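Local coordinates for Thiol:disulfide interchange protein dsbC (Haemophilus influenzae, PDB 1T3B), which probably forms and rearranges disulfide bonds in periplasmic proteins, working as a homodimeric disulfide isomerase of the thioredoxin family, at residues A126-Q131 / N165-H170; D69-Y74 / V89-M94. All blocks are in the same frame, centred on the assembly; numbering follows the deposited sequence.

Interaction 2 comes first along the chain and is complete before interaction 1 begins; their centres lie about 17 Å apart. Interaction 2 packs the end of helix 63-72 against strand 88-94 of the mixed sheet, whereas interaction 1 holds the loop after strand 116-122 against the start of helix 166-177. That helix connects them: Lys-169 CG lies 3.1 Å from Tyr-74 OH, and His-170 O is 3.4 Å from Phe-93 CE2, while Leu-173 further along touches both Leu-71 and Tyr-74. Helix 166-177 thus packs between the peripheral loop and the buried core beside the sheet, whose strand 88-94 runs toward the redox-active pair Cys-98 and Cys-101.

Interaction 1 (A126-Q131 / N165-H170); sequences AGMNNQ and NIVKKH
Apolar loop-to-helix packing joins Met-128 to Val-167 and Lys-168, at the partly buried place where the loop after strand 116-122 passes the first turn of helix 166-177. The 33 residues between the two segments are helix and loop without strand, consistent with the helical insertion that enlarges the thioredoxin fold in Dsb proteins. Met-128 carries the loop's side of the contact alone. Bends at chi2 (-70°) and chi3 (-63°) curl its chain so that the terminal methyl meets the helix. A flexible, unbranched thioether suits this place because it can lay CE over the backbone of Lys-168, with Val-167 CG2 and Lys-168 CB each 3.3 Å away. Val-167, whose compact methyls suit a buried helix face, also rests on Met-136 and Ala-122. Lysine suits the exposed margin: its aliphatic root packs, while NZ leads away to a salt bridge with Glu-172. Glu-137 accepts a hydrogen bond from Ile-166 N at the helix start. CE is 3.1 Å from Lys-168 N, shorter than methyl packing normally allows, so the methyl's exact place is less sure than the contact itself. Dispersion and shape hold the segments together here, with no polar pair to direct them.

Interaction 2 (D69-Y74 / V89-M94); sequences DKLNSY and VVTVFM
Leu-71 and Thr-91 reach toward each other tip to tip, joining the last turn of helix 63-72 to an inner strand of the thioredoxin-fold sheet. The two methyls of the leucine divide the work: CD2 stands 3.7 Å from Thr-91 OG1, and CD1 lies 4.1 Å from Thr-91 CG2. The same CD1 comes obliquely to the Phe-93 ring, 4.2 Å from CE1. With CG of Leu-71 anti to the backbone N (chi1 173°), the branched end is carried out from the helix toward the strand. Leucine suits this buried site, since its fork can meet two residues that lie on one side of the strand. Thr-91 combines the beta-branching favoured in strands with a methyl for the core and a hydroxyl that has a polar partner. Phenylalanine offers a large flat ring that also touches Leu-121 and Val-179. Farther out, Met-78 packs on Leu-71, and Leu-121 on Thr-91. The strand is fixed by backbone hydrogen bonds on both its flanks, to Arg-119 and Leu-121 of its parallel neighbour and to Ser-184 and Val-186 of its antiparallel one. Arg-119 ties helix to strand a second time: its NH2 is hydrogen-bonded to both Thr-91 OG1 and Asn-72 OD1.

Interaction 1 (A126-Q131 / N165-H170)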
loop_
_atom_site.group_PDB
_atom_site.type_symbol
_atom_site.label_atom_id
_atom_site.label_comp_id
_atom_site.label_asym_id
_atom_site.label_seq_id
_atom_site.Cartn_x
_atom_site.Cartn_y
_atom_site.Cartn_z
ATOM N N ALA A 126 7.267 -7.287 24.640
ATOM C CA ALA A 126 6.967 -6.111 25.457
ATOM C C ALA A 126 8.038 -5.029 25.266
ATOM O O ALA A 126 8.542 -4.444 26.234
ATOM C CB ALA A 126 6.865 -6.513 26.938
ATOM N N GLY A 127 8.384 -4.772 24.006
ATOM C CA GLY A 127 9.388 -3.769 23.699
ATOM C C GLY A 127 10.744 -3.989 24.352
ATOM O O GLY A 127 10.922 -4.908 25.151
ATOM N N MET A 128 11.695 -3.113 24.022
ATOM C CA MET A 128 13.061 -3.187 24.537
ATOM C C MET A 128 13.200 -2.420 25.839
ATOM O O MET A 128 14.303 -2.041 26.226
ATOM C CB MET A 128 14.037 -2.574 23.535
ATOM C CG MET A 128 13.665 -2.765 22.088
ATOM S SD MET A 128 13.844 -4.463 21.566
ATOM C CE MET A 128 15.551 -4.653 21.793
ATOM N N ASN A 129 12.092 -2.192 26.525
ATOM C CA ASN A 129 12.177 -1.416 27.740
ATOM C C ASN A 129 11.770 -2.107 29.024
ATOM O O ASN A 129 10.837 -1.673 29.697
ATOM C CB ASN A 129 11.377 -0.125 27.567
ATOM C CG ASN A 129 11.652 0.872 28.667
ATOM O OD1 ASN A 129 12.806 1.165 28.978
ATOM N ND2 ASN A 129 10.592 1.406 29.263
ATOM N N ASN A 130 12.474 -3.178 29.374
ATOM C CA ASN A 130 12.182 -3.890 30.609
ATOM C C ASN A 130 13.219 -4.944 30.935
ATOM O O ASN A 130 13.974 -5.374 30.067
ATOM C CB ASN A 130 10.785 -4.516 30.563
ATOM C CG ASN A 130 10.601 -5.471 29.405
ATOM O OD1 ASN A 130 10.789 -5.114 28.239
ATOM N ND2 ASN A 130 10.211 -6.698 29.725
ATOM N N GLN A 131 13.257 -5.334 32.205
ATOM C CA GLN A 131 14.198 -6.320 32.703
ATOM C C GLN A 131 14.347 -7.476 31.711
ATOM O O GLN A 131 15.454 -7.947 31.429
ATOM C CB GLN A 131 13.694 -6.833 34.047
ATOM C CG GLN A 131 14.739 -7.532 34.905
ATOM C CD GLN A 131 14.135 -8.214 36.131
ATOM O OE1 GLN A 131 13.359 -9.174 36.013
ATOM N NE2 GLN A 131 14.486 -7.718 37.314
ATOM N N ASN A 165 20.102 -4.029 22.023
ATOM C CA ASN A 165 20.856 -3.603 20.858
ATOM C C ASN A 165 20.748 -4.630 19.749
ATOM O O ASN A 165 20.191 -4.353 18.692
ATOM C CB ASN A 165 22.323 -3.407 21.228
ATOM C CG ASN A 165 23.186 -3.008 20.030
ATOM O OD1 ASN A 165 24.413 -2.905 20.136
ATOM N ND2 ASN A 165 22.548 -2.781 18.884
ATOM N N ILE A 166 21.294 -5.815 19.981
ATOM C CA ILE A 166 21.234 -6.875 18.982
ATOM C C ILE A 166 19.838 -7.459 18.996
ATOM O O ILE A 166 19.322 -7.897 17.969
ATOM C CB ILE A 166 22.255 -7.997 19.287
ATOM C CG1 ILE A 166 23.675 -7.469 19.102
ATOM C CG2 ILE A 166 22.025 -9.195 18.378
ATOM C CD1 ILE A 166 24.749 -8.498 19.396
ATOM N N VAL A 167 19.237 -7.481 20.179
ATOM C CA VAL A 167 17.890 -8.000 20.310
ATOM C C VAL A 167 16.991 -7.023 19.575
ATOM O O VAL A 167 15.983 -7.408 18.979
ATOM C CB VAL A 167 17.464 -8.122 21.790
ATOM C CG1 VAL A 167 18.081 -9.365 22.398
ATOM C CG2 VAL A 167 17.905 -6.903 22.562
ATOM N N LYS A 168 17.388 -5.757 19.594
ATOM C CA LYS A 168 16.639 -4.716 18.912
ATOM C C LYS A 168 16.716 -4.950 17.412
ATOM O O LYS A 168 15.699 -4.917 16.720
ATOM C CB LYS A 168 17.212 -3.350 19.274
ATOM C CG LYS A 168 16.369 -2.162 18.853
ATOM C CD LYS A 168 16.918 -0.870 19.467
ATOM C CE LYS A 168 16.247 0.345 18.870
ATOM N NZ LYS A 168 16.375 0.364 17.379
ATOM N N LYS A 169 17.917 -5.208 16.910
ATOM C CA LYS A 169 18.075 -5.453 15.484
ATOM C C LYS A 169 17.271 -6.687 15.074
ATOM O O LYS A 169 16.681 -6.722 14.003
ATOM C CB LYS A 169 19.554 -5.626 15.126
ATOM C CG LYS A 169 19.809 -5.910 13.648
ATOM C CD LYS A 169 21.282 -5.774 13.303
ATOM C CE LYS A 169 22.147 -6.789 14.042
ATOM N NZ LYS A 169 23.604 -6.533 13.816
ATOM N N HIS A 170 17.239 -7.694 15.939
ATOM C CA HIS A 170 16.483 -8.911 15.655
ATOM C C HIS A 170 14.994 -8.615 15.685
ATOM O O HIS A 170 14.218 -9.159 14.907
ATOM C CB HIS A 170 16.797 -9.995 16.690
ATOM C CG HIS A 170 18.175 -10.564 16.570
ATOM N ND1 HIS A 170 18.684 -11.477 17.468
ATOM C CD2 HIS A 170 19.143 -10.366 15.645
ATOM C CE1 HIS A 170 19.905 -11.818 17.099
ATOM N NE2 HIS A 170 20.208 -11.159 15.995
#

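Interaction 2 (D69-Y74 / V89-M94)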
loop_
_atom_site.group_PDB
_atom_site.type_symbol
_atom_site.label_atom_id
_atom_site.label_comp_id
_atom_site.label_asym_id
_atom_site.label_seq_id
_atom_site.Cartn_x
_atom_site.Cartn_y
_atom_site.Cartn_z
ATOM N N ASP A 69 17.900 -12.672 2.957
ATOM C CA ASP A 69 19.344 -12.458 2.960
ATOM C C ASP A 69 19.690 -11.634 4.197
ATOM O O ASP A 69 20.678 -11.901 4.878
ATOM C CB ASP A 69 19.804 -11.699 1.706
ATOM C CG ASP A 69 19.456 -12.419 0.411
ATOM O OD1 ASP A 69 19.267 -13.657 0.434
ATOM O OD2 ASP A 69 19.388 -11.740 -0.638
ATOM N N LYS A 70 18.870 -10.624 4.466
ATOM C CA LYS A 70 19.043 -9.748 5.624
ATOM C C LYS A 70 19.141 -10.626 6.872
ATOM O O LYS A 70 20.103 -10.541 7.627
ATOM C CB LYS A 70 17.839 -8.804 5.726
ATOM C CG LYS A 70 17.741 -7.966 6.986
ATOM C CD LYS A 70 18.672 -6.785 6.955
ATOM C CE LYS A 70 18.162 -5.684 7.870
ATOM N NZ LYS A 70 16.731 -5.347 7.600
ATOM N N LEU A 71 18.137 -11.475 7.071
ATOM C CA LEU A 71 18.092 -12.386 8.208
ATOM C C LEU A 71 19.351 -13.251 8.241
ATOM O O LEU A 71 20.169 -13.139 9.152
ATOM C CB LEU A 71 16.841 -13.262 8.115
ATOM C CG LEU A 71 16.679 -14.395 9.120
ATOM C CD1 LEU A 71 15.211 -14.622 9.426
ATOM C CD2 LEU A 71 17.284 -15.634 8.553
ATOM N N ASN A 72 19.512 -14.107 7.242
ATOM C CA ASN A 72 20.680 -14.958 7.173
ATOM C C ASN A 72 21.935 -14.190 7.531
ATOM O O ASN A 72 22.800 -14.691 8.234
ATOM C CB ASN A 72 20.824 -15.538 5.776
ATOM C CG ASN A 72 19.969 -16.745 5.578
ATOM O OD1 ASN A 72 19.462 -17.298 6.543
ATOM N ND2 ASN A 72 19.811 -17.182 4.335
ATOM N N SER A 73 22.031 -12.957 7.064
ATOM C CA SER A 73 23.213 -12.159 7.350
ATOM C C SER A 73 23.485 -11.995 8.848
ATOM O O SER A 73 24.463 -11.370 9.227
ATOM C CB SER A 73 23.077 -10.775 6.713
ATOM O OG SER A 73 22.406 -9.880 7.581
ATOM N N TYR A 74 22.622 -12.556 9.689
ATOM C CA TYR A 74 22.762 -12.445 11.144
ATOM C C TYR A 74 23.217 -13.748 11.772
ATOM O O TYR A 74 23.401 -13.842 12.981
ATOM C CB TYR A 74 21.431 -12.011 11.776
ATOM C CG TYR A 74 21.021 -10.600 11.426
ATOM C CD1 TYR A 74 21.981 -9.609 11.228
ATOM C CD2 TYR A 74 19.683 -10.242 11.337
ATOM C CE1 TYR A 74 21.618 -8.293 10.952
ATOM C CE2 TYR A 74 19.306 -8.923 11.062
ATOM C CZ TYR A 74 20.281 -7.951 10.871
ATOM O OH TYR A 74 19.918 -6.643 10.611
ATOM N N VAL A 89 16.595 -26.116 7.947
ATOM C CA VAL A 89 17.275 -25.085 8.725
ATOM C C VAL A 89 16.321 -23.915 8.935
ATOM O O VAL A 89 16.318 -22.966 8.150
ATOM C CB VAL A 89 18.522 -24.562 7.974
ATOM C CG1 VAL A 89 19.227 -23.492 8.784
ATOM C CG2 VAL A 89 19.462 -25.702 7.687
ATOM N N VAL A 90 15.523 -23.967 9.995
ATOM C CA VAL A 90 14.568 -22.901 10.259
ATOM C C VAL A 90 14.984 -21.924 11.357
ATOM O O VAL A 90 15.526 -22.325 12.377
ATOM C CB VAL A 90 13.201 -23.497 10.611
ATOM C CG1 VAL A 90 12.823 -24.523 9.563
ATOM C CG2 VAL A 90 13.239 -24.133 12.001
ATOM N N THR A 91 14.731 -20.637 11.126
ATOM C CA THR A 91 15.035 -19.583 12.089
ATOM C C THR A 91 13.758 -19.248 12.862
ATOM O O THR A 91 12.724 -18.951 12.272
ATOM C CB THR A 91 15.522 -18.315 11.404
ATOM O OG1 THR A 91 16.632 -18.619 10.556
ATOM C CG2 THR A 91 15.968 -17.309 12.444
ATOM N N VAL A 92 13.847 -19.277 14.185
ATOM C CA VAL A 92 12.702 -19.029 15.050
ATOM C C VAL A 92 12.854 -17.755 15.850
ATOM O O VAL A 92 13.909 -17.527 16.438
ATOM C CB VAL A 92 12.541 -20.189 16.042
ATOM C CG1 VAL A 92 11.427 -19.923 17.010
ATOM C CG2 VAL A 92 12.314 -21.456 15.295
ATOM N N PHE A 93 11.816 -16.918 15.860
ATOM C CA PHE A 93 11.852 -15.695 16.657
ATOM C C PHE A 93 11.256 -16.096 17.986
ATOM O O PHE A 93 10.131 -16.567 18.073
ATOM C CB PHE A 93 11.059 -14.570 16.008
ATOM C CG PHE A 93 11.758 -13.942 14.839
ATOM C CD1 PHE A 93 11.680 -14.513 13.574
ATOM C CD2 PHE A 93 12.521 -12.792 15.005
ATOM C CE1 PHE A 93 12.355 -13.943 12.493
ATOM C CE2 PHE A 93 13.195 -12.220 13.939
ATOM C CZ PHE A 93 13.112 -12.796 12.680
ATOM N N MET A 94 12.022 -15.910 19.039
ATOM C CA MET A 94 11.573 -16.374 20.322
ATOM C C MET A 94 11.667 -15.355 21.443
ATOM O O MET A 94 12.423 -14.395 21.359
ATOM C CB MET A 94 12.380 -17.630 20.626
ATOM C CG MET A 94 12.227 -18.181 21.990
ATOM S SD MET A 94 13.867 -18.524 22.626
ATOM C CE MET A 94 14.317 -16.946 23.244
#